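Local coordinates for arginine kinase (Cydia pomonella granulosis virus, PDB 6VVG) that acts as a viral protein kinase, probably serine/threonine-specific, whose kinase activity relies on a side-to-side dimer centred on the regulatory alpha C helix, at the interface of chains A and B. Coordinates in Å, arbitrary orientation; residue numbers count along the deposited sequence, not the author numbering. Chains: chain A/B, Arginine kinase.

All three contacts belong to one two-fold symmetric dimer interface between the N-terminal lobes of the two kinases. Contact 1 joins the two alpha C helices. Contact 3 lies about 9 Å from it, between the centres of their C-alpha atoms, and shares A:Ser58 and B:Phe61. Contact 2 is about 15 Å from contact 1 and about 13 Å from contact 3. There, strands 76-82 pair across the dimer and the N-terminal helices pack over them. Strand 76-82 also supplies residues to contact 3. Each alpha C helix thus touches the partner's alpha C helix and the partner's sheet, which fits an activity that relies on this dimer.

Contact 1: the interface of chains A and B. Residues chain A 58-59, 61-62; chain B 58-59, 61-62.
A:Asp62 and B:Asp62 reach toward each other from opposite directions and bring their carboxylates together. Their planes are turned 74° apart. The two OD1 atoms are 2.5 Å apart, from OD1 of A:Asp62 to OD1 of B:Asp62. This is unusually close for two acceptor oxygens, and the structure alone does not show what relieves it.

The serines that flank this pair differ. In chain A, OG of A:Ser58 sits between the backbone N and the carbonyl carbon (chi1 67°). From there it donates a hydrogen bond to OD2 of B:Asp62 at 2.8 Å, coming in from above the carboxylate plane. In chain B, OG of B:Ser58 is turned beside the backbone N (chi1 -69°) and lies 3.6 Å from CE2 of A:Phe61. Its CB, rather than its hydroxyl, faces OD2 of A:Asp62 at 3.4 Å. The hydrogen bond therefore has no twin.

Beside the serine bond, CE2 of B:Phe61 packs against CB of A:Ser58 at 3.6 Å. The two phenylalanines approach through their CD2 atoms, 4.1 Å from A:Phe61 CD2 to B:Phe61 CD2. CD1 of A:Leu59 lies near OD2 of B:Asp62.

The residues lie at the start of the alpha C helices, which face each other at the centre of the dimer. A:Ser58 immediately precedes helix 59-66, while B:Ser58 begins helix 58-66.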
# COMPACT_ATOMS: atom_id res chain seq x y z
N SER A 58 -6.23 3.63 0.98
CA SER A 58 -6.22 2.21 0.63
C SER A 58 -5.19 1.43 1.43
O SER A 58 -5.36 0.22 1.64
CB SER A 58 -5.97 2.04 -0.87
OG SER A 58 -4.65 2.45 -1.22
N LEU A 59 -4.12 2.09 1.88
CA LEU A 59 -3.10 1.39 2.65
C LEU A 59 -3.63 0.86 3.98
O LEU A 59 -3.03 -0.05 4.55
CB LEU A 59 -1.91 2.32 2.90
CG LEU A 59 -0.54 1.65 3.06
CD1 LEU A 59 -0.11 1.02 1.75
CD2 LEU A 59 0.49 2.66 3.55
N PHE A 61 -6.14 -0.97 4.39
CA PHE A 61 -6.43 -2.38 4.14
C PHE A 61 -5.16 -3.22 4.23
O PHE A 61 -5.15 -4.28 4.87
CB PHE A 61 -7.09 -2.53 2.77
CG PHE A 61 -7.33 -3.95 2.36
CD1 PHE A 61 -8.27 -4.73 3.02
CD2 PHE A 61 -6.63 -4.52 1.31
CE1 PHE A 61 -8.49 -6.04 2.64
CE2 PHE A 61 -6.84 -5.83 0.93
CZ PHE A 61 -7.78 -6.59 1.60
N ASP A 62 -4.08 -2.75 3.62
CA ASP A 62 -2.84 -3.52 3.60
C ASP A 62 -2.32 -3.79 5.00
O ASP A 62 -1.86 -4.90 5.30
CB ASP A 62 -1.77 -2.80 2.78
CG ASP A 62 -2.21 -2.50 1.37
OD1 ASP A 62 -3.21 -1.78 1.20
OD2 ASP A 62 -1.55 -2.98 0.42
N SER B 58 -2.47 -7.58 -1.36
CA SER B 58 -3.24 -6.41 -0.95
C SER B 58 -2.95 -5.19 -1.81
O SER B 58 -3.84 -4.37 -2.06
CB SER B 58 -2.95 -6.09 0.52
OG SER B 58 -3.48 -7.08 1.38
N LEU B 59 -1.70 -5.05 -2.28
CA LEU B 59 -1.33 -3.87 -3.04
C LEU B 59 -2.06 -3.78 -4.37
O LEU B 59 -2.13 -2.69 -4.95
CB LEU B 59 0.18 -3.85 -3.27
CG LEU B 59 0.82 -2.47 -3.45
CD1 LEU B 59 0.74 -1.67 -2.16
CD2 LEU B 59 2.26 -2.60 -3.92
N PHE B 61 -5.19 -3.84 -4.72
CA PHE B 61 -6.23 -2.88 -4.39
C PHE B 61 -5.69 -1.46 -4.40
O PHE B 61 -6.31 -0.55 -4.97
CB PHE B 61 -6.84 -3.25 -3.04
CG PHE B 61 -7.81 -2.24 -2.50
CD1 PHE B 61 -9.02 -2.03 -3.13
CD2 PHE B 61 -7.52 -1.53 -1.35
CE1 PHE B 61 -9.92 -1.11 -2.63
CE2 PHE B 61 -8.41 -0.61 -0.85
CZ PHE B 61 -9.61 -0.40 -1.49
N ASP B 62 -4.50 -1.25 -3.83
CA ASP B 62 -3.96 0.10 -3.72
C ASP B 62 -3.69 0.72 -5.08
O ASP B 62 -4.00 1.89 -5.31
CB ASP B 62 -2.68 0.08 -2.89
CG ASP B 62 -2.92 -0.32 -1.45
OD1 ASP B 62 -3.35 -1.48 -1.23
OD2 ASP B 62 -2.70 0.51 -0.55

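Contact 2: the interface of chains A and B. Residues chain A 6-7, 10, 79-80; chain B 14, 80-81, 88.
An antiparallel beta bridge joins strands 76-82 of the two N-lobe sheets, with A:Phe79 opposite B:Phe81 and A:Val80 opposite B:Val80. The backbone N of B:Phe81 donates to O of A:Phe79 at 2.7 Å. The return bond runs from N of A:Phe79 to O of B:Phe81 at 3.1 Å.

The two Val80 side chains lie side by side and point the same way, toward the N-terminal helices. CG1 of A:Val80, anti to the backbone N (chi1 180°), slides past B:Leu14 and meets its CD1 at 3.4 Å, a tight contact. From helix 5-13, A:Val10 meets B:Val80 tip to tip. CG2 of A:Val10 is 3.5 Å from CG1 of B:Val80, though A:Val10 is poorly ordered. One turn earlier in the helix, A:Ile7 crosses B:Leu88 at about a right angle, with its CG1 4.1 Å from CD2 of B:Leu88. Its CG2 touches the backbone O of B:Leu14.

The bridge links the two sheets across the dimer. Helix 5-13 of chain A and helix 4-15 of chain B lie over it, and strand 87-92 adds B:Leu88 to the packing.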
# COMPACT_ATOMS: atom_id res chain seq x y z
N SER A 6 -21.41 -15.75 -5.15
CA SER A 6 -20.48 -14.96 -4.35
C SER A 6 -21.07 -13.59 -4.03
O SER A 6 -21.10 -13.17 -2.87
CB SER A 6 -19.15 -14.81 -5.09
N ILE A 7 -21.56 -12.89 -5.06
CA ILE A 7 -22.11 -11.55 -4.86
C ILE A 7 -23.19 -11.58 -3.79
O ILE A 7 -23.15 -10.83 -2.80
CB ILE A 7 -22.66 -10.99 -6.18
CG1 ILE A 7 -21.53 -10.43 -7.04
CG2 ILE A 7 -23.70 -9.91 -5.90
CD1 ILE A 7 -21.73 -10.65 -8.52
N VAL A 10 -21.95 -12.31 -0.32
CA VAL A 10 -21.44 -11.08 0.28
C VAL A 10 -22.57 -10.28 0.90
O VAL A 10 -22.50 -9.87 2.07
CB VAL A 10 -20.72 -10.23 -0.77
CG1 VAL A 10 -20.58 -8.78 -0.18
CG2 VAL A 10 -19.46 -10.79 -1.22
N PHE A 79 -14.43 -6.43 4.60
CA PHE A 79 -14.13 -5.09 4.11
C PHE A 79 -14.83 -4.93 2.77
O PHE A 79 -14.66 -5.76 1.87
CB PHE A 79 -12.62 -4.87 3.98
CG PHE A 79 -12.25 -3.62 3.25
CD1 PHE A 79 -12.73 -2.38 3.65
CD2 PHE A 79 -11.40 -3.68 2.16
CE1 PHE A 79 -12.37 -1.23 2.96
CE2 PHE A 79 -11.04 -2.55 1.47
CZ PHE A 79 -11.52 -1.32 1.86
N VAL A 80 -15.64 -3.88 2.65
CA VAL A 80 -16.37 -3.56 1.44
C VAL A 80 -16.04 -2.12 1.09
O VAL A 80 -16.39 -1.20 1.84
CB VAL A 80 -17.88 -3.74 1.60
CG1 VAL A 80 -18.58 -3.38 0.31
CG2 VAL A 80 -18.21 -5.16 2.03
N LEU B 14 -23.89 -3.50 -4.08
CA LEU B 14 -23.23 -4.65 -4.69
C LEU B 14 -24.22 -5.63 -5.31
O LEU B 14 -23.85 -6.36 -6.23
CB LEU B 14 -22.37 -5.37 -3.67
CG LEU B 14 -21.14 -4.59 -3.24
CD1 LEU B 14 -20.95 -4.64 -1.72
CD2 LEU B 14 -19.92 -5.14 -3.97
N VAL B 80 -14.64 -6.34 -2.29
CA VAL B 80 -15.16 -7.08 -1.14
C VAL B 80 -14.08 -8.06 -0.69
O VAL B 80 -13.62 -8.89 -1.49
CB VAL B 80 -16.46 -7.82 -1.46
CG1 VAL B 80 -17.02 -8.49 -0.21
CG2 VAL B 80 -17.48 -6.87 -2.07
N PHE B 81 -13.67 -7.96 0.57
CA PHE B 81 -12.71 -8.88 1.15
C PHE B 81 -13.37 -9.69 2.26
O PHE B 81 -14.12 -9.14 3.08
CB PHE B 81 -11.49 -8.14 1.72
CG PHE B 81 -10.58 -9.02 2.53
CD1 PHE B 81 -9.59 -9.76 1.91
CD2 PHE B 81 -10.71 -9.11 3.90
CE1 PHE B 81 -8.75 -10.58 2.64
CE2 PHE B 81 -9.87 -9.92 4.64
CZ PHE B 81 -8.89 -10.66 4.01
N LEU B 88 -13.57 -10.15 -4.01
CA LEU B 88 -14.07 -9.71 -5.30
C LEU B 88 -13.60 -8.30 -5.64
O LEU B 88 -13.55 -7.42 -4.79
CB LEU B 88 -15.61 -9.72 -5.34
CG LEU B 88 -16.38 -11.01 -5.56
CD1 LEU B 88 -15.87 -12.11 -4.69
CD2 LEU B 88 -17.88 -10.72 -5.27

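Contact 3: the interface of chains A and B. Residues chain A 58, 81, 83; chain B 61, 65, 68, 76-77.
This part of the side-to-side kinase dimer is a mixed apolar and charged interface, where A:Phe81 and A:Asp83, just after its strand, meet the alpha C helix, the loop after it and strand 76-82 of chain B. It ties the protein kinase fold's regulatory helix to the partner's N-lobe sheet. The rim of B:Phe61, through CE1 and CZ, points at A:Phe81 around CG. The rings are edge-to-face, with planes 74° apart. CD1 of B:Ile65 comes from the opposite direction to the far end of the A:Phe81 ring, 3.4 Å from CZ of A:Phe81. Within chain B, CG1 of B:Ile65 also lies over one face of B:Phe61, near its rim. The carbonyl O of B:Leu76 sits at the edge of the A:Phe81 ring, 3.9 Å from CE2 of A:Phe81.

B:Arg68 grips A:Asp83 side-on in a salt bridge. NE of B:Arg68 donates to OD1 of A:Asp83 at 2.7 Å, and NH1 of B:Arg68 to OD2 of A:Asp83 at 3.0 Å. Both oxygens use their syn lone pairs, and the two flat groups are nearly coplanar, 24° apart. The B:Arg68 chain is extended from CG to NE, which carries the guanidinium out to the acid. The backbone N of A:Asp83 bonds O of B:His77 at 2.9 Å and holds the residue from the other end. Water 1 bridges OD1 of A:Asp83 and O of B:Leu76.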
# COMPACT_ATOMS: atom_id res chain seq x y z
N SER A 58 -6.23 3.63 0.98
CA SER A 58 -6.22 2.21 0.63
C SER A 58 -5.19 1.43 1.43
O SER A 58 -5.36 0.22 1.64
CB SER A 58 -5.97 2.04 -0.87
OG SER A 58 -4.65 2.45 -1.22
N PHE A 81 -15.36 -1.91 -0.03
CA PHE A 81 -15.07 -0.58 -0.54
C PHE A 81 -16.04 -0.27 -1.67
O PHE A 81 -16.30 -1.12 -2.53
CB PHE A 81 -13.63 -0.48 -1.04
CG PHE A 81 -13.39 0.67 -1.99
CD1 PHE A 81 -13.08 1.93 -1.51
CD2 PHE A 81 -13.48 0.48 -3.35
CE1 PHE A 81 -12.87 2.98 -2.38
CE2 PHE A 81 -13.27 1.52 -4.23
CZ PHE A 81 -12.97 2.77 -3.75
N ASP A 83 -16.66 2.92 -4.51
CA ASP A 83 -16.18 4.19 -5.05
C ASP A 83 -17.20 5.30 -4.83
O ASP A 83 -16.83 6.43 -4.51
CB ASP A 83 -15.87 4.04 -6.54
CG ASP A 83 -15.20 5.26 -7.12
OD1 ASP A 83 -14.09 5.60 -6.68
OD2 ASP A 83 -15.80 5.90 -8.02
N PHE B 61 -5.19 -3.84 -4.72
CA PHE B 61 -6.23 -2.88 -4.39
C PHE B 61 -5.69 -1.46 -4.40
O PHE B 61 -6.31 -0.55 -4.97
CB PHE B 61 -6.84 -3.25 -3.04
CG PHE B 61 -7.81 -2.24 -2.50
CD1 PHE B 61 -9.02 -2.03 -3.13
CD2 PHE B 61 -7.52 -1.53 -1.35
CE1 PHE B 61 -9.92 -1.11 -2.63
CE2 PHE B 61 -8.41 -0.61 -0.85
CZ PHE B 61 -9.61 -0.40 -1.49
N ILE B 65 -6.80 2.11 -6.50
CA ILE B 65 -7.30 3.31 -5.83
C ILE B 65 -6.36 4.49 -6.08
O ILE B 65 -6.80 5.58 -6.44
CB ILE B 65 -7.48 3.04 -4.33
CG1 ILE B 65 -8.43 1.86 -4.10
CG2 ILE B 65 -7.97 4.30 -3.62
CD1 ILE B 65 -9.80 2.05 -4.70
N ARG B 68 -6.78 6.05 -9.45
CA ARG B 68 -8.18 6.18 -9.83
C ARG B 68 -8.38 7.24 -10.90
O ARG B 68 -9.17 7.05 -11.84
CB ARG B 68 -9.01 6.50 -8.59
CG ARG B 68 -10.46 6.85 -8.88
CD ARG B 68 -11.14 7.48 -7.66
NE ARG B 68 -12.59 7.57 -7.84
CZ ARG B 68 -13.20 8.58 -8.44
NH1 ARG B 68 -14.52 8.58 -8.57
NH2 ARG B 68 -12.50 9.60 -8.91
N LEU B 76 -11.49 1.07 -10.25
CA LEU B 76 -12.11 0.09 -9.37
C LEU B 76 -13.36 0.69 -8.74
O LEU B 76 -13.30 1.78 -8.15
CB LEU B 76 -11.13 -0.34 -8.27
CG LEU B 76 -11.61 -1.44 -7.32
CD1 LEU B 76 -11.76 -2.76 -8.08
CD2 LEU B 76 -10.66 -1.59 -6.14
N HIS B 77 -14.48 -0.00 -8.88
CA HIS B 77 -15.76 0.48 -8.37
C HIS B 77 -16.14 -0.13 -7.03
O HIS B 77 -16.66 0.57 -6.16
CB HIS B 77 -16.87 0.22 -9.39
CG HIS B 77 -16.79 1.10 -10.60
ND1 HIS B 77 -17.27 2.39 -10.61
CD2 HIS B 77 -16.28 0.88 -11.83
CE1 HIS B 77 -17.07 2.92 -11.80
NE2 HIS B 77 -16.46 2.03 -12.56
O HOH W 1 -11.78 3.98 -7.24